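Type III effector HopA1 (Pseudomonas syringae pv. tomato str. DC3000, PDB 4RSX) is a type III effector delivered into plant cells, where it probably acts on host signalling; this chain is its C-terminal alpha/beta portion. Local coordinates at residues 40-45 and 151-156; 49-54 and 121-126; 63-68 and 98-103; 94-99 and 144-149. One frame throughout, in Å; residues are numbered along the deposited sequence.

Interaction 1: 40-45 and 151-156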
loop_
_atom_site.group_PDB
_atom_site.type_symbol
_atom_site.label_atom_id
_atom_site.label_comp_id
_atom_site.label_asym_id
_atom_site.label_seq_id
_atom_site.Cartn_x
_atom_site.Cartn_y
_atom_site.Cartn_z
ATOM N N SER A 40 -5.081 8.565 -12.467
ATOM C CA SER A 40 -6.464 8.475 -12.947
ATOM C C SER A 40 -7.290 9.699 -12.562
ATOM O O SER A 40 -7.071 10.314 -11.509
ATOM C CB SER A 40 -7.158 7.227 -12.390
ATOM O OG SER A 40 -6.678 6.032 -12.986
ATOM N N HIS A 41 -8.239 10.054 -13.418
ATOM C CA HIS A 41 -9.203 11.090 -13.073
ATOM C C HIS A 41 -10.130 10.463 -12.039
ATOM O O HIS A 41 -10.428 9.276 -12.117
ATOM C CB HIS A 41 -9.970 11.537 -14.314
ATOM C CG HIS A 41 -10.639 12.868 -14.168
ATOM N ND1 HIS A 41 -11.959 13.004 -13.788
ATOM C CD2 HIS A 41 -10.174 14.127 -14.362
ATOM C CE1 HIS A 41 -12.277 14.287 -13.747
ATOM N NE2 HIS A 41 -11.213 14.989 -14.090
ATOM N N PRO A 42 -10.565 11.249 -11.045
ATOM C CA PRO A 42 -11.366 10.651 -9.969
ATOM C C PRO A 42 -12.676 10.071 -10.475
ATOM O O PRO A 42 -13.155 10.454 -11.556
ATOM C CB PRO A 42 -11.675 11.841 -9.051
ATOM C CG PRO A 42 -10.646 12.905 -9.404
ATOM C CD PRO A 42 -10.338 12.695 -10.848
ATOM N N MET A 43 -13.241 9.149 -9.702
ATOM C CA MET A 43 -14.607 8.706 -9.924
ATOM C C MET A 43 -15.552 9.905 -9.743
ATOM O O MET A 43 -15.183 10.923 -9.147
ATOM C CB MET A 43 -14.968 7.583 -8.947
ATOM C CG MET A 43 -15.238 8.072 -7.540
ATOM S SD MET A 43 -15.542 6.755 -6.338
ATOM C CE MET A 43 -13.859 6.181 -6.047
ATOM N N SER A 44 -16.768 9.787 -10.263
ATOM C CA SER A 44 -17.715 10.902 -10.266
ATOM C C SER A 44 -18.192 11.257 -8.852
ATOM O O SER A 44 -17.914 10.522 -7.893
ATOM C CB SER A 44 -18.915 10.550 -11.144
ATOM O OG SER A 44 -19.677 9.507 -10.553
ATOM N N ASP A 45 -18.908 12.375 -8.722
ATOM C CA ASP A 45 -19.488 12.767 -7.429
ATOM C C ASP A 45 -20.419 11.704 -6.835
ATOM O O ASP A 45 -20.333 11.385 -5.643
ATOM C CB ASP A 45 -20.242 14.099 -7.545
ATOM C CG ASP A 45 -19.330 15.304 -7.420
ATOM O OD1 ASP A 45 -19.712 16.382 -7.924
ATOM O OD2 ASP A 45 -18.235 15.179 -6.825
ATOM N N HIS A 151 -8.942 8.242 -4.794
ATOM C CA HIS A 151 -8.690 6.887 -5.268
ATOM C C HIS A 151 -8.240 6.906 -6.727
ATOM O O HIS A 151 -8.918 7.487 -7.579
ATOM C CB HIS A 151 -9.929 6.021 -5.117
ATOM C CG HIS A 151 -9.626 4.565 -4.959
ATOM N ND1 HIS A 151 -9.978 3.849 -3.834
ATOM C CD2 HIS A 151 -8.997 3.691 -5.782
ATOM C CE1 HIS A 151 -9.587 2.594 -3.975
ATOM N NE2 HIS A 151 -8.983 2.473 -5.145
ATOM N N GLY A 152 -7.089 6.284 -7.005
ATOM C CA GLY A 152 -6.539 6.260 -8.351
ATOM C C GLY A 152 -5.422 7.270 -8.555
ATOM O O GLY A 152 -4.783 7.293 -9.612
ATOM N N GLN A 153 -5.175 8.099 -7.541
ATOM C CA GLN A 153 -4.124 9.115 -7.620
ATOM C C GLN A 153 -2.955 8.874 -6.666
ATOM O O GLN A 153 -2.000 9.651 -6.647
ATOM C CB GLN A 153 -4.699 10.499 -7.319
ATOM C CG GLN A 153 -5.553 11.098 -8.409
ATOM C CD GLN A 153 -6.495 12.161 -7.866
ATOM O OE1 GLN A 153 -7.704 12.094 -8.078
ATOM N NE2 GLN A 153 -5.946 13.139 -7.146
ATOM N N MET A 154 -3.043 7.820 -5.861
ATOM C CA MET A 154 -2.019 7.523 -4.857
ATOM C C MET A 154 -1.302 6.237 -5.208
ATOM O O MET A 154 -1.845 5.399 -5.927
ATOM C CB MET A 154 -2.650 7.321 -3.475
ATOM C CG MET A 154 -3.733 8.295 -3.111
ATOM S SD MET A 154 -3.176 9.980 -3.374
ATOM C CE MET A 154 -1.713 10.018 -2.335
ATOM N N THR A 155 -0.097 6.057 -4.674
ATOM C CA THR A 155 0.591 4.779 -4.816
ATOM C C THR A 155 -0.071 3.734 -3.937
ATOM O O THR A 155 0.091 2.540 -4.163
ATOM C CB THR A 155 2.064 4.879 -4.434
ATOM O OG1 THR A 155 2.176 5.415 -3.107
ATOM C CG2 THR A 155 2.818 5.781 -5.428
ATOM N N ASP A 156 -0.832 4.189 -2.948
ATOM C CA ASP A 156 -1.447 3.284 -1.976
ATOM C C ASP A 156 -2.962 3.520 -1.795
ATOM O O ASP A 156 -3.442 3.682 -0.672
ATOM C CB ASP A 156 -0.697 3.357 -0.625
ATOM C CG ASP A 156 -0.675 4.769 -0.042
ATOM O OD1 ASP A 156 -1.013 5.729 -0.778
ATOM O OD2 ASP A 156 -0.320 4.923 1.152
HETATM O O HOH W 1 -4.986 4.847 -11.383
HETATM O O HOH W 2 -11.329 8.588 -7.657
#

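Interaction 2: 49-54 and 121-126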
loop_
_atom_site.group_PDB
_atom_site.type_symbol
_atom_site.label_atom_id
_atom_site.label_comp_id
_atom_site.label_asym_id
_atom_site.label_seq_id
_atom_site.Cartn_x
_atom_site.Cartn_y
_atom_site.Cartn_z
ATOM N N GLU A 49 -20.025 9.375 -3.392
ATOM C CA GLU A 49 -21.077 9.240 -2.399
ATOM C C GLU A 49 -21.478 7.782 -2.178
ATOM O O GLU A 49 -21.703 7.366 -1.045
ATOM C CB GLU A 49 -22.287 10.105 -2.782
ATOM C CG GLU A 49 -21.983 11.614 -2.743
ATOM C CD GLU A 49 -21.851 12.156 -1.315
ATOM O OE1 GLU A 49 -22.250 11.447 -0.362
ATOM O OE2 GLU A 49 -21.355 13.291 -1.142
ATOM N N GLU A 50 -21.564 7.011 -3.257
ATOM C CA GLU A 50 -21.841 5.576 -3.167
ATOM C C GLU A 50 -20.737 4.888 -2.347
ATOM O O GLU A 50 -20.995 3.966 -1.561
ATOM C CB GLU A 50 -21.941 4.969 -4.582
ATOM C CG GLU A 50 -22.218 3.455 -4.620
ATOM C CD GLU A 50 -21.956 2.827 -6.000
ATOM O OE1 GLU A 50 -21.472 3.540 -6.910
ATOM O OE2 GLU A 50 -22.225 1.613 -6.175
ATOM N N PHE A 51 -19.507 5.361 -2.523
ATOM C CA PHE A 51 -18.372 4.812 -1.793
ATOM C C PHE A 51 -18.547 5.021 -0.282
ATOM O O PHE A 51 -18.473 4.071 0.503
ATOM C CB PHE A 51 -17.067 5.454 -2.284
ATOM C CG PHE A 51 -15.839 4.840 -1.691
ATOM C CD1 PHE A 51 -15.223 3.759 -2.314
ATOM C CD2 PHE A 51 -15.311 5.318 -0.501
ATOM C CE1 PHE A 51 -14.098 3.169 -1.763
ATOM C CE2 PHE A 51 -14.175 4.733 0.057
ATOM C CZ PHE A 51 -13.572 3.656 -0.570
ATOM N N LEU A 52 -18.794 6.264 0.127
ATOM C CA LEU A 52 -19.019 6.556 1.546
ATOM C C LEU A 52 -20.197 5.767 2.103
ATOM O O LEU A 52 -20.129 5.231 3.211
ATOM C CB LEU A 52 -19.226 8.055 1.769
ATOM C CG LEU A 52 -18.015 8.888 1.382
ATOM C CD1 LEU A 52 -18.239 10.334 1.728
ATOM C CD2 LEU A 52 -16.770 8.348 2.074
ATOM N N HIS A 53 -21.276 5.669 1.334
ATOM C CA HIS A 53 -22.440 4.932 1.820
ATOM C C HIS A 53 -22.154 3.443 1.990
ATOM O O HIS A 53 -22.758 2.780 2.835
ATOM C CB HIS A 53 -23.683 5.192 0.951
ATOM C CG HIS A 53 -24.423 6.432 1.350
ATOM N ND1 HIS A 53 -25.398 6.434 2.325
ATOM C CD2 HIS A 53 -24.298 7.719 0.936
ATOM C CE1 HIS A 53 -25.855 7.666 2.483
ATOM N NE2 HIS A 53 -25.205 8.463 1.654
ATOM N N THR A 54 -21.218 2.925 1.203
ATOM C CA THR A 54 -20.867 1.511 1.281
ATOM C C THR A 54 -20.031 1.256 2.520
ATOM O O THR A 54 -20.220 0.249 3.200
ATOM C CB THR A 54 -20.080 1.078 0.047
ATOM O OG1 THR A 54 -20.904 1.261 -1.110
ATOM C CG2 THR A 54 -19.663 -0.390 0.155
ATOM N N GLN A 121 -13.666 3.833 -10.683
ATOM C CA GLN A 121 -15.057 3.421 -10.861
ATOM C C GLN A 121 -15.324 2.066 -10.208
ATOM O O GLN A 121 -16.479 1.696 -9.981
ATOM C CB GLN A 121 -15.417 3.377 -12.357
ATOM C CG GLN A 121 -15.347 4.727 -13.093
ATOM C CD GLN A 121 -13.918 5.224 -13.342
ATOM O OE1 GLN A 121 -12.956 4.449 -13.311
ATOM N NE2 GLN A 121 -13.778 6.530 -13.574
ATOM N N TYR A 122 -14.261 1.319 -9.911
ATOM C CA TYR A 122 -14.427 0.023 -9.252
ATOM C C TYR A 122 -13.992 0.011 -7.794
ATOM O O TYR A 122 -13.974 -1.043 -7.171
ATOM C CB TYR A 122 -13.706 -1.071 -10.040
ATOM C CG TYR A 122 -14.455 -1.437 -11.286
ATOM C CD1 TYR A 122 -15.537 -2.317 -11.237
ATOM C CD2 TYR A 122 -14.124 -0.874 -12.504
ATOM C CE1 TYR A 122 -16.251 -2.639 -12.376
ATOM C CE2 TYR A 122 -14.826 -1.199 -13.650
ATOM C CZ TYR A 122 -15.886 -2.077 -13.579
ATOM O OH TYR A 122 -16.588 -2.388 -14.720
ATOM N N ALA A 123 -13.648 1.174 -7.244
ATOM C CA ALA A 123 -13.162 1.229 -5.859
ATOM C C ALA A 123 -14.141 0.624 -4.857
ATOM O O ALA A 123 -13.745 -0.150 -3.976
ATOM C CB ALA A 123 -12.801 2.647 -5.469
ATOM N N THR A 124 -15.420 0.956 -5.004
ATOM C CA THR A 124 -16.449 0.466 -4.098
ATOM C C THR A 124 -16.521 -1.059 -4.126
ATOM O O THR A 124 -16.536 -1.713 -3.078
ATOM C CB THR A 124 -17.819 1.096 -4.439
ATOM O OG1 THR A 124 -17.760 2.505 -4.186
ATOM C CG2 THR A 124 -18.913 0.508 -3.588
ATOM N N GLN A 125 -16.567 -1.622 -5.326
ATOM C CA GLN A 125 -16.545 -3.071 -5.488
ATOM C C GLN A 125 -15.312 -3.687 -4.831
ATOM O O GLN A 125 -15.417 -4.707 -4.144
ATOM C CB GLN A 125 -16.575 -3.452 -6.974
ATOM C CG GLN A 125 -17.946 -3.417 -7.615
ATOM C CD GLN A 125 -18.017 -4.266 -8.879
ATOM O OE1 GLN A 125 -18.422 -3.791 -9.940
ATOM N NE2 GLN A 125 -17.640 -5.534 -8.762
ATOM N N LEU A 126 -14.144 -3.088 -5.054
ATOM C CA LEU A 126 -12.920 -3.615 -4.445
ATOM C C LEU A 126 -13.037 -3.590 -2.927
ATOM O O LEU A 126 -12.662 -4.562 -2.250
ATOM C CB LEU A 126 -11.695 -2.813 -4.888
ATOM C CG LEU A 126 -10.370 -3.168 -4.204
ATOM C CD1 LEU A 126 -10.050 -4.629 -4.428
ATOM C CD2 LEU A 126 -9.244 -2.305 -4.738
HETATM O O HOH W 3 -18.655 4.097 -6.111
#

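Interaction 3: 63-68 and 98-103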
loop_
_atom_site.group_PDB
_atom_site.type_symbol
_atom_site.label_atom_id
_atom_site.label_comp_id
_atom_site.label_asym_id
_atom_site.label_seq_id
_atom_site.Cartn_x
_atom_site.Cartn_y
_atom_site.Cartn_z
ATOM N N GLY A 63 -18.590 -9.264 10.905
ATOM C CA GLY A 63 -17.305 -9.319 11.587
ATOM C C GLY A 63 -16.342 -8.207 11.209
ATOM O O GLY A 63 -15.175 -8.234 11.608
ATOM N N ILE A 64 -16.834 -7.223 10.459
ATOM C CA ILE A 64 -16.011 -6.115 9.978
ATOM C C ILE A 64 -16.402 -4.782 10.619
ATOM O O ILE A 64 -17.583 -4.536 10.882
ATOM C CB ILE A 64 -16.158 -5.984 8.453
ATOM C CG1 ILE A 64 -15.510 -7.181 7.753
ATOM C CG2 ILE A 64 -15.590 -4.652 7.930
ATOM C CD1 ILE A 64 -14.068 -7.449 8.176
ATOM N N GLU A 65 -15.404 -3.931 10.871
ATOM C CA GLU A 65 -15.620 -2.522 11.215
ATOM C C GLU A 65 -14.812 -1.600 10.298
ATOM O O GLU A 65 -13.736 -1.976 9.810
ATOM C CB GLU A 65 -15.273 -2.254 12.689
ATOM C CG GLU A 65 -16.259 -2.942 13.650
ATOM C CD GLU A 65 -15.849 -2.872 15.104
ATOM O OE1 GLU A 65 -14.819 -2.229 15.412
ATOM O OE2 GLU A 65 -16.563 -3.474 15.942
ATOM N N VAL A 66 -15.341 -0.404 10.046
ATOM C CA VAL A 66 -14.610 0.607 9.286
ATOM C C VAL A 66 -14.369 1.828 10.166
ATOM O O VAL A 66 -15.295 2.346 10.802
ATOM C CB VAL A 66 -15.380 1.044 8.017
ATOM C CG1 VAL A 66 -14.610 2.132 7.274
ATOM C CG2 VAL A 66 -15.664 -0.153 7.124
ATOM N N ARG A 67 -13.128 2.294 10.201
ATOM C CA ARG A 67 -12.793 3.448 11.012
ATOM C C ARG A 67 -11.988 4.432 10.189
ATOM O O ARG A 67 -11.159 4.025 9.372
ATOM C CB ARG A 67 -11.974 3.009 12.226
ATOM C CG ARG A 67 -12.740 2.103 13.162
ATOM C CD ARG A 67 -11.883 1.617 14.307
ATOM N NE ARG A 67 -12.706 1.014 15.353
ATOM C CZ ARG A 67 -12.235 0.223 16.312
ATOM N NH1 ARG A 67 -10.943 -0.075 16.350
ATOM N NH2 ARG A 67 -13.057 -0.272 17.229
ATOM N N THR A 68 -12.226 5.724 10.398
ATOM C CA THR A 68 -11.365 6.738 9.800
ATOM C C THR A 68 -9.970 6.607 10.384
ATOM O O THR A 68 -9.815 6.158 11.525
ATOM C CB THR A 68 -11.890 8.180 10.034
ATOM O OG1 THR A 68 -10.980 9.125 9.448
ATOM C CG2 THR A 68 -12.058 8.479 11.535
ATOM N N ARG A 98 -9.610 2.600 7.471
ATOM C CA ARG A 98 -9.163 1.226 7.616
ATOM C C ARG A 98 -10.352 0.317 7.762
ATOM O O ARG A 98 -11.399 0.712 8.287
ATOM C CB ARG A 98 -8.164 1.028 8.763
ATOM C CG ARG A 98 -8.559 1.654 10.074
ATOM C CD ARG A 98 -7.546 1.294 11.160
ATOM N NE ARG A 98 -6.166 1.564 10.752
ATOM C CZ ARG A 98 -5.101 1.019 11.335
ATOM N NH1 ARG A 98 -5.263 0.174 12.343
ATOM N NH2 ARG A 98 -3.877 1.314 10.910
ATOM N N ILE A 99 -10.185 -0.891 7.242
ATOM C CA ILE A 99 -11.173 -1.943 7.344
ATOM C C ILE A 99 -10.582 -2.984 8.275
ATOM O O ILE A 99 -9.547 -3.575 7.966
ATOM C CB ILE A 99 -11.357 -2.592 5.980
ATOM C CG1 ILE A 99 -11.681 -1.519 4.934
ATOM C CG2 ILE A 99 -12.421 -3.683 6.040
ATOM C CD1 ILE A 99 -11.524 -2.010 3.483
ATOM N N ILE A 100 -11.225 -3.210 9.415
ATOM C CA ILE A 100 -10.672 -4.094 10.434
ATOM C C ILE A 100 -11.666 -5.181 10.831
ATOM O O ILE A 100 -12.886 -4.969 10.774
ATOM C CB ILE A 100 -10.269 -3.311 11.708
ATOM C CG1 ILE A 100 -11.510 -2.864 12.476
ATOM C CG2 ILE A 100 -9.421 -2.101 11.350
ATOM C CD1 ILE A 100 -11.188 -1.948 13.630
ATOM N N PRO A 101 -11.147 -6.355 11.231
ATOM C CA PRO A 101 -12.050 -7.372 11.784
ATOM C C PRO A 101 -12.511 -6.896 13.148
ATOM O O PRO A 101 -11.750 -6.178 13.828
ATOM C CB PRO A 101 -11.151 -8.598 11.945
ATOM C CG PRO A 101 -9.749 -8.001 12.172
ATOM C CD PRO A 101 -9.729 -6.763 11.286
ATOM N N LYS A 102 -13.732 -7.276 13.520
ATOM C CA LYS A 102 -14.314 -6.964 14.824
ATOM C C LYS A 102 -13.370 -7.360 15.961
ATOM O O LYS A 102 -13.147 -6.596 16.907
ATOM C CB LYS A 102 -15.659 -7.697 14.946
ATOM C CG LYS A 102 -16.410 -7.517 16.259
ATOM C CD LYS A 102 -17.728 -8.296 16.199
ATOM C CE LYS A 102 -18.381 -8.448 17.572
ATOM N NZ LYS A 102 -19.406 -9.542 17.566
ATOM N N HIS A 103 -12.800 -8.555 15.863
ATOM C CA HIS A 103 -11.835 -8.993 16.860
ATOM C C HIS A 103 -10.420 -8.794 16.340
ATOM O O HIS A 103 -9.975 -9.489 15.429
ATOM C CB HIS A 103 -12.084 -10.448 17.257
ATOM C CG HIS A 103 -13.447 -10.681 17.831
ATOM N ND1 HIS A 103 -13.855 -10.131 19.031
ATOM C CD2 HIS A 103 -14.505 -11.389 17.365
ATOM C CE1 HIS A 103 -15.099 -10.498 19.281
ATOM N NE2 HIS A 103 -15.517 -11.261 18.288
HETATM O O HOH W 4 -13.551 -10.332 13.722
#

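Interaction 4: 94-99 and 144-149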
loop_
_atom_site.group_PDB
_atom_site.type_symbol
_atom_site.label_atom_id
_atom_site.label_comp_id
_atom_site.label_asym_id
_atom_site.label_seq_id
_atom_site.Cartn_x
_atom_site.Cartn_y
_atom_site.Cartn_z
ATOM N N ARG A 94 -11.406 12.459 1.400
ATOM C CA ARG A 94 -9.977 12.565 1.082
ATOM C C ARG A 94 -9.074 11.658 1.919
ATOM O O ARG A 94 -8.062 11.156 1.429
ATOM C CB ARG A 94 -9.493 14.012 1.247
ATOM C CG ARG A 94 -10.406 15.079 0.646
ATOM C CD ARG A 94 -9.896 15.557 -0.709
ATOM N NE ARG A 94 -8.492 15.969 -0.657
ATOM C CZ ARG A 94 -7.781 16.352 -1.718
ATOM N NH1 ARG A 94 -8.343 16.381 -2.922
ATOM N NH2 ARG A 94 -6.507 16.705 -1.576
ATOM N N PHE A 95 -9.423 11.473 3.185
ATOM C CA PHE A 95 -8.538 10.770 4.102
ATOM C C PHE A 95 -8.638 9.254 3.954
ATOM O O PHE A 95 -9.493 8.753 3.219
ATOM C CB PHE A 95 -8.802 11.205 5.549
ATOM C CG PHE A 95 -8.214 12.562 5.897
ATOM C CD1 PHE A 95 -7.453 13.269 4.966
ATOM C CD2 PHE A 95 -8.412 13.117 7.156
ATOM C CE1 PHE A 95 -6.906 14.520 5.276
ATOM C CE2 PHE A 95 -7.865 14.365 7.482
ATOM C CZ PHE A 95 -7.112 15.066 6.535
ATOM N N PHE A 96 -7.759 8.530 4.647
ATOM C CA PHE A 96 -7.782 7.066 4.627
ATOM C C PHE A 96 -8.812 6.468 5.579
ATOM O O PHE A 96 -9.067 7.015 6.651
ATOM C CB PHE A 96 -6.418 6.511 5.022
ATOM C CG PHE A 96 -5.439 6.458 3.899
ATOM C CD1 PHE A 96 -5.486 5.425 2.969
ATOM C CD2 PHE A 96 -4.462 7.432 3.775
ATOM C CE1 PHE A 96 -4.578 5.371 1.933
ATOM C CE2 PHE A 96 -3.550 7.392 2.734
ATOM C CZ PHE A 96 -3.605 6.359 1.813
ATOM N N TYR A 97 -9.374 5.326 5.195
ATOM C CA TYR A 97 -10.192 4.528 6.098
ATOM C C TYR A 97 -9.549 3.155 6.271
ATOM O O TYR A 97 -8.987 2.597 5.325
ATOM C CB TYR A 97 -11.599 4.364 5.529
ATOM C CG TYR A 97 -12.364 5.661 5.403
ATOM C CD1 TYR A 97 -13.286 6.031 6.364
ATOM C CD2 TYR A 97 -12.170 6.510 4.319
ATOM C CE1 TYR A 97 -14.006 7.212 6.260
ATOM C CE2 TYR A 97 -12.874 7.705 4.206
ATOM C CZ TYR A 97 -13.793 8.046 5.188
ATOM O OH TYR A 97 -14.512 9.216 5.109
ATOM N N ARG A 98 -9.610 2.600 7.471
ATOM C CA ARG A 98 -9.163 1.226 7.616
ATOM C C ARG A 98 -10.352 0.317 7.762
ATOM O O ARG A 98 -11.399 0.712 8.287
ATOM C CB ARG A 98 -8.164 1.028 8.763
ATOM C CG ARG A 98 -8.559 1.654 10.074
ATOM C CD ARG A 98 -7.546 1.294 11.160
ATOM N NE ARG A 98 -6.166 1.564 10.752
ATOM C CZ ARG A 98 -5.101 1.019 11.335
ATOM N NH1 ARG A 98 -5.263 0.174 12.343
ATOM N NH2 ARG A 98 -3.877 1.314 10.910
ATOM N N ILE A 99 -10.185 -0.891 7.242
ATOM C CA ILE A 99 -11.173 -1.943 7.344
ATOM C C ILE A 99 -10.582 -2.984 8.275
ATOM O O ILE A 99 -9.547 -3.575 7.966
ATOM C CB ILE A 99 -11.357 -2.592 5.980
ATOM C CG1 ILE A 99 -11.681 -1.519 4.934
ATOM C CG2 ILE A 99 -12.421 -3.683 6.040
ATOM C CD1 ILE A 99 -11.524 -2.010 3.483
ATOM N N LYS A 144 -6.608 -0.948 4.188
ATOM C CA LYS A 144 -6.959 0.467 4.152
ATOM C C LYS A 144 -7.311 0.909 2.741
ATOM O O LYS A 144 -6.758 0.405 1.753
ATOM C CB LYS A 144 -5.858 1.358 4.771
ATOM C CG LYS A 144 -4.797 1.819 3.791
ATOM C CD LYS A 144 -3.698 2.710 4.418
ATOM C CE LYS A 144 -2.542 2.877 3.384
ATOM N NZ LYS A 144 -1.355 3.685 3.867
ATOM N N VAL A 145 -8.254 1.839 2.653
ATOM C CA VAL A 145 -8.594 2.449 1.375
ATOM C C VAL A 145 -8.588 3.966 1.527
ATOM O O VAL A 145 -9.038 4.498 2.552
ATOM C CB VAL A 145 -9.960 1.936 0.839
ATOM C CG1 VAL A 145 -9.859 0.457 0.470
ATOM C CG2 VAL A 145 -11.057 2.130 1.884
ATOM N N ILE A 146 -8.040 4.650 0.524
ATOM C CA ILE A 146 -8.028 6.109 0.483
ATOM C C ILE A 146 -9.446 6.613 0.171
ATOM O O ILE A 146 -10.230 5.910 -0.485
ATOM C CB ILE A 146 -7.047 6.600 -0.603
ATOM C CG1 ILE A 146 -6.794 8.103 -0.519
ATOM C CG2 ILE A 146 -7.584 6.297 -1.978
ATOM C CD1 ILE A 146 -6.216 8.565 0.779
ATOM N N GLY A 147 -9.781 7.809 0.657
ATOM C CA GLY A 147 -11.049 8.436 0.325
ATOM C C GLY A 147 -11.302 8.508 -1.178
ATOM O O GLY A 147 -10.358 8.649 -1.967
ATOM N N PRO A 148 -12.586 8.435 -1.578
ATOM C CA PRO A 148 -13.020 8.333 -2.981
ATOM C C PRO A 148 -12.569 9.476 -3.883
ATOM O O PRO A 148 -12.413 9.267 -5.091
ATOM C CB PRO A 148 -14.554 8.324 -2.881
ATOM C CG PRO A 148 -14.865 8.944 -1.541
ATOM C CD PRO A 148 -13.735 8.487 -0.655
ATOM N N ALA A 149 -12.357 10.666 -3.333
ATOM C CA ALA A 149 -11.907 11.765 -4.182
ATOM C C ALA A 149 -10.474 11.540 -4.676
ATOM O O ALA A 149 -10.077 12.093 -5.697
ATOM C CB ALA A 149 -12.035 13.100 -3.462
#

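Interaction 1: 40-45 and 151-156
S40 and G152 join a loop that leads into helix 45-58, with S44 as its N-cap, to the long connection between the adjacent antiparallel strands 140-146 and 158-162. The direct link is S40 N to G152 O, 3.1 Å long, with the donor 42° out of the carbonyl plane. The S40 hydroxyl, turned beside its own backbone N (chi1 -72°), meets a water that also donates to G152 O, a second route between the same residues. Another water accepts from M43 N at 2.9 Å and lies 2.7 Å from H151 O. Glycine suits position 152: phi is positive (101°), and a CB there would jam against H151 O and crowd S40 CB. Nearby, Q153 CG rests 3.5 Å from S40 O. M43 adds apolar packing: its thioether chain bends at its last torsion and lays CE against H151 CB at 4.0 Å; A123 of helix 123-136 touches both side chains. Further out, S157 OG accepts from G152 N, and Q48 NE2 of helix 45-58 donates to M43 O.

Interaction 2: 49-54 and 121-126
F51 and T124 meet through two first torsions: F51 CG is anti to its backbone N (chi1 -174°), while T124 OG1 is anti to its carbonyl carbon (chi1 -66°); T124 CG2, anti to the backbone N and beside the carbonyl carbon, faces T54. The pair joins helix 45-58 to the first turn of helix 123-136, and their side chains slide past each other in opposite directions. T124 OG1 lies at the edge of the F51 ring, near its plane, 3.4 Å from CD1. Next along the ring, CE1 packs 4.0 Å from A123 CB, where alanine's small size lets the aromatic come near the helix backbone; P148 and T127 also touch the F51 side chain. T124 CG2 approaches T54 OG1 at 3.3 Å, the two side chains crossing obliquely. That hydroxyl is committed to its own helix, donating to E50 O at 2.7 Å; T54 N reaches the same carbonyl from the opposite face of its plane. One water connects the helices, accepting from T124 OG1 at 2.7 Å and donating to E50 OE1 at 3.0 Å. Both threonine hydroxyls thus have an acceptor, water or E50 O, and can lie in a buried helix contact without bonding to each other.

Interaction 3: 63-68 and 98-103
G63 opens the pairing of antiparallel strands 64-68 and 96-101, its carbonyl O accepting from K102 N at 2.6 Å; the positive phi of 77° suits glycine. I64 pairs with P101 without hydrogen bonds, their side chains diverging, and brings CG2 to I99 CG2 at 3.8 Å; both isoleucines also touch I134 of helix 123-136, as befits branched apolar residues on the helix-covered side. E65 forms a hydrogen-bonded pair with I100, nearly straight in both directions: E65 N to I100 O at 2.7 Å and I100 N to E65 O at 2.8 Å. V66, in a non-hydrogen-bonded pair with I99, turns its N away from strand 96-101 and donates to N59 OD1 of the preceding loop. R67 repeats the two-bond pattern with R98, whose NE donates to Q69 OE1. Its extended chain crosses the I100 side chain at about a right angle. I100 CG1 lies between the backbone N and the carbonyl carbon (chi1 72°), and CD1 continues over one face of the R67 guanidinium, 3.3 Å from NH1. R67 NH2 is 3.2 Å from E65 OE1, a salt bridge of charges alone. Strand 64-68 is the outermost of an antiparallel sheet within this chain; one face packs on helices, while E65, R67, R98 and I100 line the other.

Interaction 4: 94-99 and 144-149
Y97 and V145 supply the backbone bonds of an antiparallel pairing between strands 96-101 and 140-146: Y97 N to V145 O at 2.8 Å and V145 N to Y97 O at 2.9 Å. Beyond the strand ends, G147 N makes a weak bond to F95 O at 2.7 Å; glycine suits this spot because the backbone at R94 and F95 presses close to it.

The ring contacts centre on F96, which is sandwiched between two neighbours of the facing strand. I146 CD1 makes a CH-pi contact over the middle of one face, 3.4 Å from the ring centroid and 9° off its normal. Over the opposite face, offset toward the rim, stands K144 NZ, a cation-pi contact 4.3 Å from the centroid of the F96 ring. K144 CG lies between its backbone N and carbonyl carbon (chi1 89°); beyond it the chain is extended, and CD and CE pass the CD1-CE1 side of the ring, CE 3.5 Å from F96 CE1. K144 NZ also forms a salt bridge with D156, so the ammonium has an ionic partner besides the ring.

Apolar packing occupies the other side of the sheet. V145 sends CG1 toward I99 CD1 at 4.2 Å and CG2 toward Y97 CB, while G147 CA lies at the edge of the Y97 ring.

V145 and I99 continue onto T127 of helix 123-136. Y97 reaches L55 of helix 45-58 and L82, Y85 and I86 of helix 82-88, and on the far flank strand 140-146 pairs with strand 158-162.

In the fold
Interactions 3 and 4 share strand 96-101, whose two flanks pair with edge strand 64-68 and with strand 140-146 in one antiparallel sheet; their centres are 13 Å apart and both include R98 and I99. Interaction 2 sets helix 45-58 against helix 123-136 and packs on interaction 4, 11 Å away between centres. Interaction 1 touches both, through packing with interaction 2 and through packing and a salt bridge with interaction 4. It does not touch interaction 3, centred about 23 Å off. Along the chain, interaction 1 spans the other three, while interactions 2 and 4 alternate. Sequence-distant segments thereby build one continuous helix-covered sheet end.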